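Local atomic coordinates of HDLP (histone deacetylase-like protein) (Aquifex aeolicus, PDB entry 1C3S), a protein that probably removes acetyl groups from lysine side chains as a zinc-dependent enzyme of the histone deacetylase family. Residues Y164-A169 and V187-Q192; V28-R33 and A301-W306; L58-E63 and Y143-A148. The protein carries 2 engineered substitutions. One frame throughout, in Å; residues are numbered along the deposited sequence.

Contact 1: Y164-A169 and V187-Q192. With ZN (zinc ion), chain B; SHH (octanedioic acid hydroxyamide phenylamide), chain C.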
loop_
_atom_site.group_PDB
_atom_site.type_symbol
_atom_site.label_atom_id
_atom_site.label_comp_id
_atom_site.label_asym_id
_atom_site.label_seq_id
_atom_site.Cartn_x
_atom_site.Cartn_y
_atom_site.Cartn_z
ATOM N N TYR A 164 0.081 8.659 -9.316
ATOM C CA TYR A 164 0.189 7.596 -8.347
ATOM C C TYR A 164 1.302 7.894 -7.350
ATOM O O TYR A 164 2.457 8.050 -7.722
ATOM C CB TYR A 164 0.472 6.282 -9.062
ATOM C CG TYR A 164 0.581 5.131 -8.117
ATOM C CD1 TYR A 164 -0.538 4.657 -7.437
ATOM C CD2 TYR A 164 1.815 4.534 -7.869
ATOM C CE1 TYR A 164 -0.433 3.613 -6.536
ATOM C CE2 TYR A 164 1.934 3.484 -6.962
ATOM C CZ TYR A 164 0.811 3.026 -6.300
ATOM O OH TYR A 164 0.946 1.977 -5.425
ATOM N N ILE A 165 0.938 7.967 -6.080
ATOM C CA ILE A 165 1.887 8.239 -4.999
ATOM C C ILE A 165 1.917 7.012 -4.062
ATOM O O ILE A 165 0.891 6.588 -3.532
ATOM C CB ILE A 165 1.448 9.479 -4.202
ATOM C CG1 ILE A 165 1.358 10.687 -5.143
ATOM C CG2 ILE A 165 2.390 9.712 -3.027
ATOM C CD1 ILE A 165 0.598 11.885 -4.546
ATOM N N ASP A 166 3.104 6.465 -3.858
ATOM C CA ASP A 166 3.294 5.285 -3.041
ATOM C C ASP A 166 4.119 5.674 -1.798
ATOM O O ASP A 166 5.278 6.069 -1.911
ATOM C CB ASP A 166 4.025 4.251 -3.908
ATOM C CG ASP A 166 4.099 2.871 -3.283
ATOM O OD1 ASP A 166 4.767 2.712 -2.244
ATOM O OD2 ASP A 166 3.488 1.936 -3.856
ATOM N N LEU A 167 3.523 5.581 -0.614
ATOM C CA LEU A 167 4.256 5.938 0.591
ATOM C C LEU A 167 4.670 4.686 1.340
ATOM O O LEU A 167 5.138 4.753 2.462
ATOM C CB LEU A 167 3.418 6.832 1.502
ATOM C CG LEU A 167 2.767 8.066 0.871
ATOM C CD1 LEU A 167 2.041 8.845 1.965
ATOM C CD2 LEU A 167 3.792 8.925 0.180
ATOM N N ASP A 168 4.492 3.541 0.697
ATOM C CA ASP A 168 4.874 2.275 1.277
ATOM C C ASP A 168 6.384 2.320 1.381
ATOM O O ASP A 168 7.047 2.892 0.520
ATOM C CB ASP A 168 4.502 1.144 0.345
ATOM C CG ASP A 168 4.596 -0.190 1.004
ATOM O OD1 ASP A 168 3.554 -0.637 1.520
ATOM O OD2 ASP A 168 5.701 -0.770 1.023
ATOM N N ALA A 169 6.917 1.690 2.416
ATOM C CA ALA A 169 8.347 1.650 2.664
ATOM C C ALA A 169 9.179 1.056 1.535
ATOM O O ALA A 169 10.399 1.230 1.527
ATOM C CB ALA A 169 8.619 0.899 3.954
ATOM N N VAL A 187 4.229 8.235 -11.937
ATOM C CA VAL A 187 4.459 7.378 -10.775
ATOM C C VAL A 187 5.492 8.039 -9.886
ATOM O O VAL A 187 6.563 8.416 -10.357
ATOM C CB VAL A 187 4.968 5.971 -11.191
ATOM C CG1 VAL A 187 5.177 5.081 -9.955
ATOM C CG2 VAL A 187 3.975 5.333 -12.151
ATOM N N LEU A 188 5.149 8.184 -8.607
ATOM C CA LEU A 188 6.022 8.798 -7.579
ATOM C C LEU A 188 6.128 7.848 -6.388
ATOM O O LEU A 188 5.122 7.306 -5.938
ATOM C CB LEU A 188 5.428 10.129 -7.064
ATOM C CG LEU A 188 6.073 10.660 -5.765
ATOM C CD1 LEU A 188 7.496 11.065 -6.069
ATOM C CD2 LEU A 188 5.292 11.849 -5.192
ATOM N N SER A 189 7.318 7.682 -5.836
ATOM C CA SER A 189 7.447 6.759 -4.725
ATOM C C SER A 189 8.555 7.090 -3.749
ATOM O O SER A 189 9.694 7.331 -4.151
ATOM C CB SER A 189 7.665 5.333 -5.273
ATOM O OG SER A 189 7.978 4.397 -4.248
ATOM N N LEU A 190 8.222 7.106 -2.464
ATOM C CA LEU A 190 9.233 7.314 -1.441
ATOM C C LEU A 190 9.350 5.889 -0.922
ATOM O O LEU A 190 8.345 5.219 -0.764
ATOM C CB LEU A 190 8.765 8.255 -0.312
ATOM C CG LEU A 190 8.134 9.631 -0.585
ATOM C CD1 LEU A 190 8.595 10.598 0.491
ATOM C CD2 LEU A 190 8.505 10.156 -1.937
ATOM N N HIS A 191 10.562 5.420 -0.674
ATOM C CA HIS A 191 10.761 4.044 -0.209
ATOM C C HIS A 191 12.185 3.826 0.307
ATOM O O HIS A 191 13.048 4.694 0.158
ATOM C CB HIS A 191 10.493 3.093 -1.375
ATOM C CG HIS A 191 11.272 3.444 -2.602
ATOM N ND1 HIS A 191 12.650 3.399 -2.644
ATOM C CD2 HIS A 191 10.877 3.934 -3.803
ATOM C CE1 HIS A 191 13.070 3.844 -3.814
ATOM N NE2 HIS A 191 12.013 4.175 -4.537
ATOM N N GLN A 192 12.425 2.674 0.927
ATOM C CA GLN A 192 13.765 2.371 1.416
ATOM C C GLN A 192 14.611 2.180 0.172
ATOM O O GLN A 192 14.209 1.486 -0.754
ATOM C CB GLN A 192 13.783 1.082 2.240
ATOM C CG GLN A 192 12.831 1.080 3.422
ATOM C CD GLN A 192 12.768 -0.269 4.079
ATOM O OE1 GLN A 192 13.720 -0.704 4.712
ATOM N NE2 GLN A 192 11.652 -0.958 3.910
HETATM ZN ZN ZN B . 6.288 -2.420 1.826
HETATM O O1 SHH C . 5.947 -2.997 0.113
HETATM O O2 SHH C . 6.127 -5.143 1.900
HETATM N N1 SHH C . 6.271 -4.331 -0.183
HETATM C C1 SHH C . 6.677 -5.161 0.830
HETATM C C2 SHH C . 7.900 -5.911 0.612
HETATM C C3 SHH C . 7.709 -7.419 0.541
HETATM C C4 SHH C . 9.020 -8.123 0.270
HETATM C C5 SHH C . 9.673 -8.490 1.582
HETATM C C6 SHH C . 10.540 -9.687 1.250
HETATM C C7 SHH C . 11.664 -9.843 2.250
HETATM C C8 SHH C . 11.430 -11.066 3.087
HETATM O O3 SHH C . 11.313 -12.202 2.655
HETATM N N2 SHH C . 11.393 -10.764 4.401
HETATM C C9 SHH C . 10.924 -11.533 5.614
HETATM C C10 SHH C . 11.077 -10.866 6.881
HETATM C C11 SHH C . 10.657 -11.535 8.119
HETATM C C12 SHH C . 10.111 -12.852 8.109
HETATM C C13 SHH C . 9.982 -13.521 6.804
HETATM C C14 SHH C . 10.375 -12.867 5.534
#
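Parallel backbone pairing joins Y164-D166 to V187-S189, the two strands running only 7° apart. L188 uses both its N and its O across the strands: N gives to Y164 O at 2.8 Å, and O takes D166 N at 3.0 Å. L190 N then reaches D166 O at 3.2 Å. Past D166 the first chain leaves regular strand geometry, yet the pairing is resumed once, with Q192 N on A169 O at 2.6 Å and a weak second bond from Q192 NE2 to the same oxygen. The Q192 amide has further partners, NE2 bonding L265 O and OE1 bonding K267 N.

Apolar contacts run alongside the pairing. V187 CG1 sits at the edge of the Y164 ring, near its plane, 4.0 Å from CD2. On the other face of the sheet I165 CG1 and L188 CD2 lie side by side, 4.1 Å apart.

Polar side chains gather toward the C-terminal end. With CG anti to the backbone N (chi1 -170°), D166 brings its carboxylate within reach of the Y164 hydroxyl, whose OH gives to OD2 at 3.0 Å, on the anti side and 24° out of the carboxylate plane. OD2 also takes H131 ND1, and H131 NE2 bonds the bound hydroxamate, so D166 is a second-shell residue of the active site. D168 OD2 binds zinc at 1.9 Å, with H170, D258 and the inhibitor O1 completing the site; its OD1 is gripped by G295 N and Q254 NE2.

These are neighbouring strands of a beta-alpha-beta unit connected through helix 173-179. Strand 250-254 flanks 162-166 on the far side, strand 217-222 borders 185-192, and helix 228-243 packs against L167, L188 and L190.

Contact 2: V28-R33 and A301-W306; sequences VSLLLR and ALARAW
W306 and L31 cross at about a right angle, and the indole can be followed outward through the contact. Its CB lies 4.0 Å from L31 CG and about as far from L31 CD1, so the leucine branch point rests against the root of the tryptophan. CG stands anti to the carbonyl carbon (chi1 -80°), which swings the six-membered part of the indole toward helix 28-37. There CE3 meets L31 CD1, again at 4.0 Å. One atom further, CZ3 is 4.2 Å from V28 CG2; both aliphatic groups come to the ring obliquely. The pyrrole nitrogen is engaged elsewhere: NE1 gives its hydrogen to L255 O, and F124 meets the indole edge-to-face. The ring is thus held by a polar bond at NE1 and by hydrocarbon at its benzo end.

A second cluster lies beside the first. L30 CD1 is pressed against the methyl of A303, CB to CD1 3.6 Å, and touches L302 CD2 at 4.2 Å. The small side chain of A303 goes with a close backbone approach here, its CA standing 5.3 Å from that of L31. Between 28-33 and 301-306 the side chains meet through hydrocarbon, with no hydrogen bond from one segment to the other.

The two axes pass 9.3 Å apart at a signed angle of -56°, near that of the common ridges-into-grooves class. Helix 299-313 follows strand 290-292 of the central parallel sheet, and L30 also touches L329 of helix 324-332. Such helix-on-helix layering outside a parallel sheet belongs to the alpha/beta fold that histone deacetylases share with arginase.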
loop_
_atom_site.group_PDB
_atom_site.type_symbol
_atom_site.label_atom_id
_atom_site.label_comp_id
_atom_site.label_asym_id
_atom_site.label_seq_id
_atom_site.Cartn_x
_atom_site.Cartn_y
_atom_site.Cartn_z
ATOM N N VAL A 28 -6.660 -6.737 7.060
ATOM C CA VAL A 28 -7.825 -5.924 6.746
ATOM C C VAL A 28 -9.023 -6.451 7.559
ATOM O O VAL A 28 -9.895 -5.691 7.993
ATOM C CB VAL A 28 -8.092 -5.939 5.214
ATOM C CG1 VAL A 28 -9.446 -5.366 4.898
ATOM C CG2 VAL A 28 -7.030 -5.087 4.501
ATOM N N SER A 29 -9.038 -7.756 7.792
ATOM C CA SER A 29 -10.104 -8.375 8.576
ATOM C C SER A 29 -9.910 -7.893 10.009
ATOM O O SER A 29 -10.861 -7.740 10.775
ATOM C CB SER A 29 -10.008 -9.914 8.514
ATOM O OG SER A 29 -8.765 -10.381 9.030
ATOM N N LEU A 30 -8.652 -7.658 10.353
ATOM C CA LEU A 30 -8.293 -7.189 11.679
ATOM C C LEU A 30 -8.628 -5.706 11.837
ATOM O O LEU A 30 -9.029 -5.264 12.908
ATOM C CB LEU A 30 -6.807 -7.454 11.924
ATOM C CG LEU A 30 -6.210 -7.059 13.278
ATOM C CD1 LEU A 30 -5.622 -5.665 13.217
ATOM C CD2 LEU A 30 -7.285 -7.205 14.377
ATOM N N LEU A 31 -8.480 -4.944 10.766
ATOM C CA LEU A 31 -8.798 -3.531 10.818
ATOM C C LEU A 31 -10.298 -3.376 11.132
ATOM O O LEU A 31 -10.692 -2.606 12.008
ATOM C CB LEU A 31 -8.508 -2.885 9.470
ATOM C CG LEU A 31 -8.103 -1.416 9.404
ATOM C CD1 LEU A 31 -8.574 -0.881 8.045
ATOM C CD2 LEU A 31 -8.703 -0.603 10.536
ATOM N N LEU A 32 -11.127 -4.106 10.391
ATOM C CA LEU A 32 -12.571 -4.059 10.578
ATOM C C LEU A 32 -12.997 -4.454 11.995
ATOM O O LEU A 32 -13.803 -3.766 12.607
ATOM C CB LEU A 32 -13.274 -4.945 9.530
ATOM C CG LEU A 32 -13.143 -4.467 8.072
ATOM C CD1 LEU A 32 -13.764 -5.457 7.105
ATOM C CD2 LEU A 32 -13.813 -3.109 7.933
ATOM N N ARG A 33 -12.462 -5.554 12.515
ATOM C CA ARG A 33 -12.807 -5.979 13.866
ATOM C C ARG A 33 -12.411 -4.920 14.869
ATOM O O ARG A 33 -13.108 -4.694 15.844
ATOM C CB ARG A 33 -12.112 -7.295 14.240
ATOM C CG ARG A 33 -12.752 -8.527 13.618
ATOM C CD ARG A 33 -12.409 -9.786 14.390
ATOM N NE ARG A 33 -11.101 -10.312 14.036
ATOM C CZ ARG A 33 -10.484 -11.296 14.691
ATOM N NH1 ARG A 33 -11.052 -11.869 15.745
ATOM N NH2 ARG A 33 -9.299 -11.726 14.279
ATOM N N ALA A 301 0.518 -1.689 14.727
ATOM C CA ALA A 301 0.784 -0.485 13.963
ATOM C C ALA A 301 -0.223 -0.402 12.846
ATOM O O ALA A 301 -0.829 0.645 12.598
ATOM C CB ALA A 301 2.176 -0.531 13.411
ATOM N N LEU A 302 -0.398 -1.533 12.172
ATOM C CA LEU A 302 -1.344 -1.670 11.072
ATOM C C LEU A 302 -2.699 -1.114 11.501
ATOM O O LEU A 302 -3.209 -0.163 10.922
ATOM C CB LEU A 302 -1.466 -3.150 10.734
ATOM C CG LEU A 302 -2.444 -3.740 9.725
ATOM C CD1 LEU A 302 -2.212 -5.249 9.724
ATOM C CD2 LEU A 302 -3.878 -3.449 10.079
ATOM N N ALA A 303 -3.262 -1.718 12.540
ATOM C CA ALA A 303 -4.557 -1.330 13.059
ATOM C C ALA A 303 -4.643 0.119 13.513
ATOM O O ALA A 303 -5.529 0.845 13.069
ATOM C CB ALA A 303 -4.949 -2.248 14.197
ATOM N N ARG A 304 -3.737 0.551 14.389
ATOM C CA ARG A 304 -3.783 1.926 14.882
ATOM C C ARG A 304 -3.637 2.926 13.757
ATOM O O ARG A 304 -4.412 3.885 13.651
ATOM C CB ARG A 304 -2.695 2.185 15.932
ATOM C CG ARG A 304 -2.831 1.389 17.249
ATOM C CD ARG A 304 -1.929 1.965 18.358
ATOM N NE ARG A 304 -0.525 2.047 17.945
ATOM C CZ ARG A 304 0.337 2.975 18.369
ATOM N NH1 ARG A 304 -0.054 3.919 19.229
ATOM N NH2 ARG A 304 1.593 2.973 17.913
ATOM N N ALA A 305 -2.652 2.679 12.898
ATOM C CA ALA A 305 -2.356 3.564 11.774
ATOM C C ALA A 305 -3.498 3.741 10.790
ATOM O O ALA A 305 -3.859 4.857 10.436
ATOM C CB ALA A 305 -1.131 3.067 11.044
ATOM N N TRP A 306 -4.066 2.636 10.333
ATOM C CA TRP A 306 -5.149 2.732 9.373
ATOM C C TRP A 306 -6.410 3.268 9.995
ATOM O O TRP A 306 -7.249 3.830 9.294
ATOM C CB TRP A 306 -5.399 1.391 8.705
ATOM C CG TRP A 306 -4.427 1.101 7.605
ATOM C CD1 TRP A 306 -3.719 2.018 6.875
ATOM C CD2 TRP A 306 -4.213 -0.163 6.971
ATOM N NE1 TRP A 306 -3.094 1.407 5.825
ATOM C CE2 TRP A 306 -3.376 0.067 5.857
ATOM C CE3 TRP A 306 -4.653 -1.468 7.232
ATOM C CZ2 TRP A 306 -2.965 -0.961 5.001
ATOM C CZ3 TRP A 306 -4.244 -2.495 6.375
ATOM C CH2 TRP A 306 -3.410 -2.230 5.275
#

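Contact 3: L58-E63 and Y143-A148. Unlike the reference sequence in segment 143-148: N146 (reference Asp).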
loop_
_atom_site.group_PDB
_atom_site.type_symbol
_atom_site.label_atom_id
_atom_site.label_comp_id
_atom_site.label_asym_id
_atom_site.label_seq_id
_atom_site.Cartn_x
_atom_site.Cartn_y
_atom_site.Cartn_z
ATOM N N LEU A 58 -7.280 -8.375 -16.700
ATOM C CA LEU A 58 -6.649 -8.347 -17.999
ATOM C C LEU A 58 -6.381 -6.956 -18.508
ATOM O O LEU A 58 -5.799 -6.805 -19.580
ATOM C CB LEU A 58 -7.486 -9.123 -18.995
ATOM C CG LEU A 58 -7.480 -10.590 -18.591
ATOM C CD1 LEU A 58 -8.251 -11.369 -19.608
ATOM C CD2 LEU A 58 -6.049 -11.112 -18.512
ATOM N N LEU A 59 -6.817 -5.943 -17.760
ATOM C CA LEU A 59 -6.555 -4.558 -18.144
ATOM C C LEU A 59 -5.054 -4.319 -17.931
ATOM O O LEU A 59 -4.538 -3.268 -18.297
ATOM C CB LEU A 59 -7.362 -3.567 -17.275
ATOM C CG LEU A 59 -8.899 -3.472 -17.364
ATOM C CD1 LEU A 59 -9.455 -2.701 -16.187
ATOM C CD2 LEU A 59 -9.305 -2.800 -18.675
ATOM N N PHE A 60 -4.373 -5.307 -17.330
ATOM C CA PHE A 60 -2.926 -5.249 -17.066
ATOM C C PHE A 60 -2.198 -6.606 -17.183
ATOM O O PHE A 60 -1.216 -6.738 -17.919
ATOM C CB PHE A 60 -2.652 -4.660 -15.674
ATOM C CG PHE A 60 -1.204 -4.750 -15.247
ATOM C CD1 PHE A 60 -0.200 -4.126 -15.984
ATOM C CD2 PHE A 60 -0.841 -5.472 -14.101
ATOM C CE1 PHE A 60 1.146 -4.218 -15.585
ATOM C CE2 PHE A 60 0.497 -5.567 -13.701
ATOM C CZ PHE A 60 1.489 -4.940 -14.444
ATOM N N HIS A 61 -2.674 -7.605 -16.451
ATOM C CA HIS A 61 -2.054 -8.922 -16.476
ATOM C C HIS A 61 -2.387 -9.768 -17.705
ATOM O O HIS A 61 -3.491 -9.701 -18.245
ATOM C CB HIS A 61 -2.420 -9.702 -15.214
ATOM C CG HIS A 61 -1.790 -9.167 -13.964
ATOM N ND1 HIS A 61 -2.497 -8.470 -13.008
ATOM C CD2 HIS A 61 -0.518 -9.247 -13.507
ATOM C CE1 HIS A 61 -1.690 -8.147 -12.014
ATOM N NE2 HIS A 61 -0.485 -8.607 -12.292
ATOM N N THR A 62 -1.422 -10.577 -18.133
ATOM C CA THR A 62 -1.582 -11.460 -19.295
ATOM C C THR A 62 -2.363 -12.719 -18.929
ATOM O O THR A 62 -2.204 -13.260 -17.841
ATOM C CB THR A 62 -0.211 -11.882 -19.849
ATOM O OG1 THR A 62 0.456 -12.717 -18.896
ATOM C CG2 THR A 62 0.647 -10.655 -20.102
ATOM N N GLU A 63 -3.198 -13.197 -19.841
ATOM C CA GLU A 63 -4.013 -14.384 -19.578
ATOM C C GLU A 63 -3.274 -15.592 -19.027
ATOM O O GLU A 63 -3.680 -16.176 -18.029
ATOM C CB GLU A 63 -4.717 -14.838 -20.840
ATOM C CG GLU A 63 -5.760 -13.913 -21.364
ATOM C CD GLU A 63 -6.503 -14.551 -22.517
ATOM O OE1 GLU A 63 -7.074 -15.656 -22.304
ATOM O OE2 GLU A 63 -6.502 -13.951 -23.620
ATOM N N TYR A 143 0.802 -11.005 -6.350
ATOM C CA TYR A 143 0.452 -11.842 -7.497
ATOM C C TYR A 143 -0.280 -10.976 -8.524
ATOM O O TYR A 143 -0.079 -11.108 -9.737
ATOM C CB TYR A 143 -0.466 -12.999 -7.086
ATOM C CG TYR A 143 0.039 -13.862 -5.956
ATOM C CD1 TYR A 143 -0.204 -13.520 -4.630
ATOM C CD2 TYR A 143 0.794 -15.001 -6.214
ATOM C CE1 TYR A 143 0.299 -14.291 -3.590
ATOM C CE2 TYR A 143 1.300 -15.774 -5.184
ATOM C CZ TYR A 143 1.050 -15.412 -3.882
ATOM O OH TYR A 143 1.560 -16.168 -2.867
ATOM N N ILE A 144 -1.143 -10.099 -8.021
ATOM C CA ILE A 144 -1.902 -9.198 -8.876
ATOM C C ILE A 144 -1.588 -7.787 -8.434
ATOM O O ILE A 144 -1.473 -7.524 -7.233
ATOM C CB ILE A 144 -3.424 -9.469 -8.775
ATOM C CG1 ILE A 144 -3.703 -10.915 -9.221
ATOM C CG2 ILE A 144 -4.199 -8.484 -9.662
ATOM C CD1 ILE A 144 -5.173 -11.329 -9.238
ATOM N N ASN A 145 -1.425 -6.894 -9.407
ATOM C CA ASN A 145 -1.095 -5.486 -9.153
ATOM C C ASN A 145 -2.366 -4.627 -9.200
ATOM O O ASN A 145 -2.656 -4.035 -10.244
ATOM C CB ASN A 145 -0.125 -4.993 -10.228
ATOM C CG ASN A 145 0.533 -3.680 -9.867
ATOM O OD1 ASN A 145 -0.130 -2.724 -9.465
ATOM N ND2 ASN A 145 1.845 -3.623 -10.012
ATOM N N ASN A 146 -3.121 -4.556 -8.098
ATOM C CA ASN A 146 -4.347 -3.761 -8.099
ATOM C C ASN A 146 -4.096 -2.320 -8.547
ATOM O O ASN A 146 -4.891 -1.769 -9.302
ATOM C CB ASN A 146 -5.086 -3.832 -6.742
ATOM C CG ASN A 146 -4.320 -3.197 -5.593
ATOM O OD1 ASN A 146 -4.356 -1.982 -5.398
ATOM N ND2 ASN A 146 -3.617 -4.030 -4.816
ATOM N N PRO A 147 -2.986 -1.692 -8.116
ATOM C CA PRO A 147 -2.732 -0.322 -8.554
ATOM C C PRO A 147 -2.678 -0.215 -10.085
ATOM O O PRO A 147 -3.335 0.640 -10.674
ATOM C CB PRO A 147 -1.388 -0.018 -7.914
ATOM C CG PRO A 147 -1.477 -0.795 -6.643
ATOM C CD PRO A 147 -1.903 -2.115 -7.214
ATOM N N ALA A 148 -1.904 -1.076 -10.735
ATOM C CA ALA A 148 -1.805 -1.023 -12.183
ATOM C C ALA A 148 -3.165 -1.270 -12.771
ATOM O O ALA A 148 -3.641 -0.485 -13.579
ATOM C CB ALA A 148 -0.807 -2.060 -12.706
#
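F60 and A148 meet closely. The A148 methyl sits over the phenyl face, CB 3.6 Å from the centroid of the F60 ring and 10° off its normal, a clear CH-pi arrangement. With CG anti to the backbone N (chi1 172°), the ring is laid across the start of helix 146-156, where its CE2 also comes to N145 CB at 3.6 Å. H61 stands next to it, with F60 CD2 over one face of the imidazole. Across the segments H61 CE1 makes a closer approach, 3.3 Å from I144 CA; it also meets I144 CG2 at 3.5 Å, and its ring edge is turned to the backbone N of N145.

The outer side is different. L59 is partly exposed, as is T62, and E63 is solvent-exposed; none of them touches 143-148, so the contact ends at H61. Instead T62, at the N-cap position before helix 63-74, bonds D64 and S136 through OG1.

With an alanine in place of F60, the A148 methyl and N145 CB would probably lose their apolar cover, and the H61 imidazole, stripped of the group over its face, is likely to turn more freely.

N145 is the N-cap of helix 146-156: its OD1 takes A148 N at 2.7 Å and 165°, while its ND2 gives to A133 O. F60 O receives K135 NZ and Y143 O receives Y65 OH. The chemistry therefore implies ring-face packing on the F60 side and an imidazole edge against backbone at H61, while capping and side-chain-to-carbonyl bonds fix the helix start and the loop beside it.

All three contacts are buried, but their centres lie progressively further from the centre of the chain, about 9 Å for contact 1, 13 Å for contact 2 and 16 Å for contact 3, which borders exposed residues. Contact 1 is made by sheet strands and carries metal ligation; contact 2 joins helices through hydrocarbon; contact 3 sets a loop on a helix start by ring-face packing. Contacts 1 and 3 touch directly, Y164 OH lying 3.9 Å from P147 CG, where helix 146-156 precedes strand 162-166. Contact 2 touches neither; along the chain its 28-33 and 301-306 segments enclose both others.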